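Local coordinates for protein MAU2 chromatid cohesion factor homolog (Saccharomyces cerevisiae, PDB 4XDN) that forms a complex with Scc2 that is required for the association of cohesin with chromosomes, and so takes part in sister chromatid cohesion, at residues N370-D373 with S374-Q377; N276-K279 with N280-D283; Q173-A176 with S177-Q180. All blocks are in the same frame, centred on the assembly; numbering follows the deposited sequence.

Contact 1: residues N370-D373 with S374-Q377; sequences NELD and SRIQ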
loop_
_atom_site.group_PDB
_atom_site.type_symbol
_atom_site.label_atom_id
_atom_site.label_comp_id
_atom_site.label_asym_id
_atom_site.label_seq_id
_atom_site.Cartn_x
_atom_site.Cartn_y
_atom_site.Cartn_z
ATOM N N ASN A 370 16.752 13.114 5.552
ATOM C CA ASN A 370 15.436 13.085 4.931
ATOM C C ASN A 370 15.033 11.682 4.476
ATOM O O ASN A 370 13.847 11.376 4.377
ATOM C CB ASN A 370 15.398 14.059 3.755
ATOM C CG ASN A 370 15.584 15.502 4.193
ATOM O OD1 ASN A 370 14.727 16.072 4.869
ATOM N ND2 ASN A 370 16.706 16.099 3.805
ATOM N N GLU A 371 16.017 10.832 4.204
ATOM C CA GLU A 371 15.742 9.428 3.929
ATOM C C GLU A 371 15.269 8.743 5.206
ATOM O O GLU A 371 14.299 7.987 5.193
ATOM C CB GLU A 371 16.980 8.722 3.367
ATOM C CG GLU A 371 16.840 7.204 3.240
ATOM C CD GLU A 371 15.650 6.781 2.390
ATOM O OE1 GLU A 371 15.262 7.540 1.475
ATOM O OE2 GLU A 371 15.101 5.684 2.639
ATOM N N LEU A 372 15.956 9.012 6.312
ATOM C CA LEU A 372 15.557 8.460 7.598
ATOM C C LEU A 372 14.186 8.999 7.988
ATOM O O LEU A 372 13.385 8.296 8.600
ATOM C CB LEU A 372 16.584 8.794 8.679
ATOM C CG LEU A 372 18.034 8.376 8.416
ATOM C CD1 LEU A 372 18.890 8.668 9.642
ATOM C CD2 LEU A 372 18.143 6.909 8.025
ATOM N N ASP A 373 13.924 10.249 7.618
ATOM C CA ASP A 373 12.648 10.889 7.913
ATOM C C ASP A 373 11.493 10.153 7.236
ATOM O O ASP A 373 10.444 9.938 7.842
ATOM C CB ASP A 373 12.674 12.354 7.468
ATOM C CG ASP A 373 11.368 13.074 7.749
ATOM O OD1 ASP A 373 10.710 12.746 8.757
ATOM O OD2 ASP A 373 10.999 13.971 6.962
ATOM N N SER A 374 11.694 9.764 5.981
ATOM C CA SER A 374 10.656 9.072 5.225
ATOM C C SER A 374 10.446 7.659 5.758
ATOM O O SER A 374 9.325 7.147 5.753
ATOM C CB SER A 374 11.013 9.024 3.737
ATOM O OG SER A 374 12.146 8.206 3.510
ATOM N N ARG A 375 11.526 7.031 6.214
ATOM C CA ARG A 375 11.439 5.694 6.790
ATOM C C ARG A 375 10.655 5.727 8.099
ATOM O O ARG A 375 9.896 4.808 8.401
ATOM C CB ARG A 375 12.833 5.114 7.026
ATOM C CG ARG A 375 13.600 4.794 5.754
ATOM C CD ARG A 375 14.977 4.241 6.072
ATOM N NE ARG A 375 14.893 2.940 6.727
ATOM C CZ ARG A 375 15.913 2.330 7.324
ATOM N NH1 ARG A 375 17.109 2.903 7.362
ATOM N NH2 ARG A 375 15.734 1.143 7.890
ATOM N N ILE A 376 10.842 6.793 8.870
ATOM C CA ILE A 376 10.116 6.972 10.122
ATOM C C ILE A 376 8.633 7.196 9.842
ATOM O O ILE A 376 7.773 6.741 10.595
ATOM C CB ILE A 376 10.683 8.157 10.928
ATOM C CG1 ILE A 376 12.078 7.808 11.449
ATOM C CG2 ILE A 376 9.777 8.512 12.106
ATOM C CD1 ILE A 376 12.882 9.010 11.898
ATOM N N GLN A 377 8.344 7.901 8.755
ATOM C CA GLN A 377 6.972 8.201 8.376
ATOM C C GLN A 377 6.233 6.909 8.026
ATOM O O GLN A 377 5.058 6.738 8.364
ATOM C CB GLN A 377 6.950 9.177 7.198
ATOM C CG GLN A 377 5.692 10.027 7.102
ATOM C CD GLN A 377 5.651 11.151 8.129
ATOM O OE1 GLN A 377 6.333 11.105 9.153
ATOM N NE2 GLN A 377 4.844 12.171 7.852
#

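Contact 2: residues N276-K279 with N280-D283; sequences NEFK and NFFD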
loop_
_atom_site.group_PDB
_atom_site.type_symbol
_atom_site.label_atom_id
_atom_site.label_comp_id
_atom_site.label_asym_id
_atom_site.label_seq_id
_atom_site.Cartn_x
_atom_site.Cartn_y
_atom_site.Cartn_z
ATOM N N ASN A 276 5.498 -20.910 5.076
ATOM C CA ASN A 276 6.567 -21.897 5.131
ATOM C C ASN A 276 7.718 -21.545 4.192
ATOM O O ASN A 276 8.876 -21.842 4.483
ATOM C CB ASN A 276 6.023 -23.288 4.795
ATOM C CG ASN A 276 5.020 -23.784 5.821
ATOM O OD1 ASN A 276 5.037 -23.363 6.979
ATOM N ND2 ASN A 276 4.141 -24.686 5.400
ATOM N N GLU A 277 7.400 -20.910 3.069
ATOM C CA GLU A 277 8.427 -20.478 2.128
ATOM C C GLU A 277 9.304 -19.402 2.756
ATOM O O GLU A 277 10.528 -19.437 2.632
ATOM C CB GLU A 277 7.796 -19.958 0.836
ATOM C CG GLU A 277 7.160 -21.045 -0.015
ATOM C CD GLU A 277 6.659 -20.529 -1.349
ATOM O OE1 GLU A 277 7.386 -19.748 -1.999
ATOM O OE2 GLU A 277 5.536 -20.907 -1.747
ATOM N N PHE A 278 8.670 -18.447 3.431
ATOM C CA PHE A 278 9.397 -17.399 4.138
ATOM C C PHE A 278 10.271 -18.003 5.230
ATOM O O PHE A 278 11.408 -17.576 5.437
ATOM C CB PHE A 278 8.430 -16.384 4.750
ATOM C CG PHE A 278 8.384 -15.069 4.024
ATOM C CD1 PHE A 278 9.522 -14.287 3.912
ATOM C CD2 PHE A 278 7.200 -14.606 3.477
ATOM C CE1 PHE A 278 9.483 -13.074 3.253
ATOM C CE2 PHE A 278 7.152 -13.394 2.820
ATOM C CZ PHE A 278 8.297 -12.624 2.706
ATOM N N LYS A 279 9.724 -18.995 5.927
ATOM C CA LYS A 279 10.442 -19.694 6.986
ATOM C C LYS A 279 11.723 -20.325 6.451
ATOM O O LYS A 279 12.800 -20.128 7.012
ATOM C CB LYS A 279 9.540 -20.762 7.615
ATOM C CG LYS A 279 10.248 -21.765 8.522
ATOM C CD LYS A 279 9.298 -22.879 8.933
ATOM C CE LYS A 279 10.050 -24.092 9.460
ATOM N NZ LYS A 279 9.183 -25.303 9.506
ATOM N N ASN A 280 11.600 -21.084 5.366
ATOM C CA ASN A 280 12.755 -21.719 4.746
ATOM C C ASN A 280 13.737 -20.674 4.227
ATOM O O ASN A 280 14.951 -20.831 4.356
ATOM C CB ASN A 280 12.317 -22.639 3.604
ATOM C CG ASN A 280 11.448 -23.789 4.080
ATOM O OD1 ASN A 280 11.456 -24.144 5.259
ATOM N ND2 ASN A 280 10.696 -24.382 3.158
ATOM N N PHE A 281 13.200 -19.606 3.646
ATOM C CA PHE A 281 14.017 -18.516 3.127
ATOM C C PHE A 281 14.869 -17.894 4.230
ATOM O O PHE A 281 16.073 -17.701 4.061
ATOM C CB PHE A 281 13.131 -17.449 2.478
ATOM C CG PHE A 281 13.870 -16.200 2.094
ATOM C CD1 PHE A 281 14.748 -16.197 1.023
ATOM C CD2 PHE A 281 13.684 -15.024 2.803
ATOM C CE1 PHE A 281 15.427 -15.052 0.669
ATOM C CE2 PHE A 281 14.361 -13.872 2.452
ATOM C CZ PHE A 281 15.234 -13.887 1.382
ATOM N N PHE A 282 14.240 -17.593 5.360
ATOM C CA PHE A 282 14.938 -16.996 6.492
ATOM C C PHE A 282 16.020 -17.920 7.039
ATOM O O PHE A 282 17.102 -17.466 7.406
ATOM C CB PHE A 282 13.948 -16.646 7.607
ATOM C CG PHE A 282 13.084 -15.448 7.312
ATOM C CD1 PHE A 282 13.592 -14.352 6.635
ATOM C CD2 PHE A 282 11.760 -15.417 7.721
ATOM C CE1 PHE A 282 12.799 -13.254 6.369
ATOM C CE2 PHE A 282 10.962 -14.320 7.456
ATOM C CZ PHE A 282 11.482 -13.238 6.779
ATOM N N ASP A 283 15.726 -19.215 7.091
ATOM C CA ASP A 283 16.668 -20.189 7.634
ATOM C C ASP A 283 17.982 -20.209 6.861
ATOM O O ASP A 283 19.039 -20.481 7.431
ATOM C CB ASP A 283 16.056 -21.593 7.626
ATOM C CG ASP A 283 14.977 -21.771 8.676
ATOM O OD1 ASP A 283 14.933 -20.974 9.636
ATOM O OD2 ASP A 283 14.179 -22.722 8.546
#

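Contact 3: residues Q173-A176 with S177-Q180; sequences QNWA and SVFQ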
loop_
_atom_site.group_PDB
_atom_site.type_symbol
_atom_site.label_atom_id
_atom_site.label_comp_id
_atom_site.label_asym_id
_atom_site.label_seq_id
_atom_site.Cartn_x
_atom_site.Cartn_y
_atom_site.Cartn_z
ATOM N N GLN A 173 20.909 -0.239 -26.251
ATOM C CA GLN A 173 19.714 -1.072 -26.168
ATOM C C GLN A 173 19.338 -1.327 -24.714
ATOM O O GLN A 173 18.165 -1.250 -24.345
ATOM C CB GLN A 173 19.933 -2.399 -26.896
ATOM C CG GLN A 173 19.942 -2.278 -28.413
ATOM C CD GLN A 173 18.585 -1.900 -28.977
ATOM O OE1 GLN A 173 17.545 -2.281 -28.438
ATOM N NE2 GLN A 173 18.589 -1.141 -30.069
ATOM N N ASN A 174 20.336 -1.634 -23.891
ATOM C CA ASN A 174 20.112 -1.843 -22.465
ATOM C C ASN A 174 19.737 -0.548 -21.762
ATOM O O ASN A 174 18.835 -0.527 -20.929
ATOM C CB ASN A 174 21.351 -2.450 -21.808
ATOM C CG ASN A 174 21.483 -3.932 -22.078
ATOM O OD1 ASN A 174 21.048 -4.760 -21.281
ATOM N ND2 ASN A 174 22.087 -4.277 -23.208
ATOM N N TRP A 175 20.431 0.531 -22.096
ATOM C CA TRP A 175 20.093 1.829 -21.535
ATOM C C TRP A 175 18.665 2.225 -21.907
ATOM O O TRP A 175 17.954 2.832 -21.111
ATOM C CB TRP A 175 21.063 2.905 -22.017
ATOM C CG TRP A 175 22.310 3.050 -21.203
ATOM C CD1 TRP A 175 23.596 2.915 -21.639
ATOM C CD2 TRP A 175 22.390 3.374 -19.810
ATOM N NE1 TRP A 175 24.472 3.132 -20.602
ATOM C CE2 TRP A 175 23.756 3.413 -19.468
ATOM C CE3 TRP A 175 21.438 3.629 -18.819
ATOM C CZ2 TRP A 175 24.194 3.699 -18.176
ATOM C CZ3 TRP A 175 21.875 3.911 -17.536
ATOM C CH2 TRP A 175 23.242 3.944 -17.228
ATOM N N ALA A 176 18.252 1.885 -23.125
ATOM C CA ALA A 176 16.897 2.185 -23.580
ATOM C C ALA A 176 15.876 1.462 -22.711
ATOM O O ALA A 176 14.784 1.967 -22.467
ATOM C CB ALA A 176 16.725 1.796 -25.040
ATOM N N SER A 177 16.247 0.277 -22.241
ATOM C CA SER A 177 15.394 -0.509 -21.361
ATOM C C SER A 177 15.243 0.163 -19.996
ATOM O O SER A 177 14.154 0.184 -19.420
ATOM C CB SER A 177 15.970 -1.916 -21.198
ATOM O OG SER A 177 15.141 -2.736 -20.397
ATOM N N VAL A 178 16.341 0.711 -19.486
ATOM C CA VAL A 178 16.318 1.437 -18.223
ATOM C C VAL A 178 15.367 2.626 -18.313
ATOM O O VAL A 178 14.598 2.883 -17.392
ATOM C CB VAL A 178 17.738 1.920 -17.827
ATOM C CG1 VAL A 178 17.706 2.877 -16.631
ATOM C CG2 VAL A 178 18.631 0.729 -17.517
ATOM N N PHE A 179 15.407 3.345 -19.428
ATOM C CA PHE A 179 14.596 4.548 -19.557
ATOM C C PHE A 179 13.158 4.237 -19.960
ATOM O O PHE A 179 12.262 5.053 -19.747
ATOM C CB PHE A 179 15.248 5.513 -20.545
ATOM C CG PHE A 179 16.414 6.249 -19.957
ATOM C CD1 PHE A 179 16.208 7.322 -19.107
ATOM C CD2 PHE A 179 17.713 5.849 -20.220
ATOM C CE1 PHE A 179 17.273 7.996 -18.545
ATOM C CE2 PHE A 179 18.782 6.523 -19.662
ATOM C CZ PHE A 179 18.561 7.596 -18.822
ATOM N N GLN A 180 12.930 3.054 -20.518
ATOM C CA GLN A 180 11.569 2.570 -20.687
ATOM C C GLN A 180 10.951 2.398 -19.305
ATOM O O GLN A 180 9.799 2.758 -19.080
ATOM C CB GLN A 180 11.537 1.253 -21.460
ATOM C CG GLN A 180 11.577 1.416 -22.969
ATOM C CD GLN A 180 11.419 0.096 -23.699
ATOM O OE1 GLN A 180 12.396 -0.611 -23.945
ATOM N NE2 GLN A 180 10.182 -0.244 -24.045
#

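Contact 1: residues N370-D373 with S374-Q377
Ser-374 turns its hydroxyl back onto the preceding turn of the helix, where Ser-374 OG donates to Glu-371 O at 2.7 Å. That oxygen also accepts the backbone N-H of Arg-375, with Arg-375 N 3.1 Å from Glu-371 O, and both donors arrive from one face of the carbonyl plane, each tilted somewhat out of it. The hydroxyl reaches its acceptor because OG stands between the backbone N and the carbonyl carbon of its own residue (chi1 67°), close against the helix.

Packing is also close one residue further on. Leu-372 O takes the N-H of Ile-376 and is covered by the side chain of the same residue, Ile-376 CG1 lying 3.2 Å and Ile-376 CD1 3.4 Å from it. Leu-372 is buried too, its side chain resting on Asn-48, Ile-362 and Val-367. These are the opening turns of helix 369-398, one of the long helices in the tandem helical array of this cohesin-loading subunit. The face carrying Asp-373 and Gln-377, whose CB touches Asp-373 O, meets the chain of another protein in the assembly: both carboxylate oxygens of buried Asp-373 are hydrogen-bonded to the backbone of that chain, and Gln-377 OE1 to one of its polar side chains.

The Glu-371 and Arg-375 side is looser. Glu-371 OE2 lies 3.6 Å from Arg-375 CG, so the carboxylate meets the aliphatic part of the arginine, while Arg-375 NE remains 4.9 Å from Glu-371 OE2. The bend at chi3 (66°) carries the guanidinium on past the acid, where Arg-375 NH1 passes 4.2 Å from Leu-372 CD2 and Arg-375 NH2 makes a weak, long ion pair with Glu-319.

Contact 2: residues N276-K279 with N280-D283
The rings of Phe-278 and Phe-282, one helical turn apart, lie with their planes at 29° but slid past each other, the centroids 5.4 Å apart, so that they hardly overlap. Their touch is oblique: Phe-282 CZ comes 3.6 Å from Phe-278 CD1. Phe-281 presents an edge to Phe-278 O, which lies near its ring plane, and Phe-281 CD2 is a looser neighbour, 4.4 Å from Phe-278 CD1. Beyond the segments, Phe-282 makes an edge-to-face pair with Tyr-317. The three phenylalanines form the buried side of amphipathic helix 272-291, laid on Leu-257 of helix 250-266 and on Leu-320 and Leu-324 of helix 317-331. Putting an alanine at Phe-282 would probably open a gap beside Phe-278 CD1, leave Tyr-317 without its ring partner and give the Phe-278 ring more freedom to turn.

The other side of the helix is polar and more open. With CG anti to the carbonyl carbon (chi1 -63°), the Asn-280 amide folds back over the previous turn, its CG 3.3 Å from Asn-276 O, without an amide hydrogen bond to that oxygen. Asp-283 does the same with its carboxylate, Asp-283 CG lying 3.2 Å from Lys-279 O. Lys-279 runs out extended, and its NZ stops 5.7 Å from Asp-283 OD2, too far for a salt bridge.

Contact 3: residues Q173-A176 with S177-Q180
Trp-175 meets both Val-178 and Phe-179 through one atom of its six-membered ring: CE3 lies 4.0 Å from Phe-179 CE2 and 4.2 Å from Val-178 CB. The three residues line the apolar side of helix 170-189, which is packed on several sides within the tandem array of helices that makes up most of this protein. Trp-175 and Val-178 run side by side and point the same way, whereas the Phe-179 side chain passes the indole at a slant.

The Phe-179 ring is also set against the backbone. Trp-175 O accepts the N-H of Phe-179 and lies near the plane of its ring at the edge, 3.2 Å from Phe-179 CD2. Phe-179 CG, anti to its own carbonyl carbon (chi1 -77°), brings that edge back over the preceding turn.

On the more polar side, Ser-177 N is shared between two carbonyls. It donates to Gln-173 O at 3.2 Å and, more weakly and with a strongly bent N-H angle of 122°, to Asn-174 O, which also accepts from Val-178 N.

In the surrounding shell, helices 126-144 and 147-165 back the aromatic pair, Met-130 touching both side chains, Met-164 packing on Trp-175, and Leu-137 and Leu-160 on Phe-179. Val-178 rests on Ile-301 of strand 297-302, and an apolar side chain of another protein's chain packs on Trp-175, so Trp-175 also borders the other protein. Ser-177 OG is held by a hydrogen bond with Trp-213 NE1, and the amide of Asn-174 is fixed by one from ND2 to Glu-170 O. At the far end Ala-176 O receives the N-H of Gln-180, while Gln-180 CG lies 3.3 Å from that same oxygen.

Overall arrangement
All three contacts are local, each joining successive turns of a single helix. They stand apart, with centres about 29 to 34 Å from one another. Contacts 1 and 3 reach the chain of the other protein, the first broadly, with Asp-373 and Gln-377 hydrogen-bonded to it, the third through one apolar touch at Trp-175. Within the assembly, no other protein chain touches contact 2, which has the most exposed polar side of the three. Aromatic packing against neighbouring helices dominates contacts 2 and 3, whereas contact 1 rests on a serine hydroxyl and on side chains laid against backbone carbonyls. Contact 2 packs on helix 317-331, to which contact 1 sends a long, weak ion pair at Glu-319.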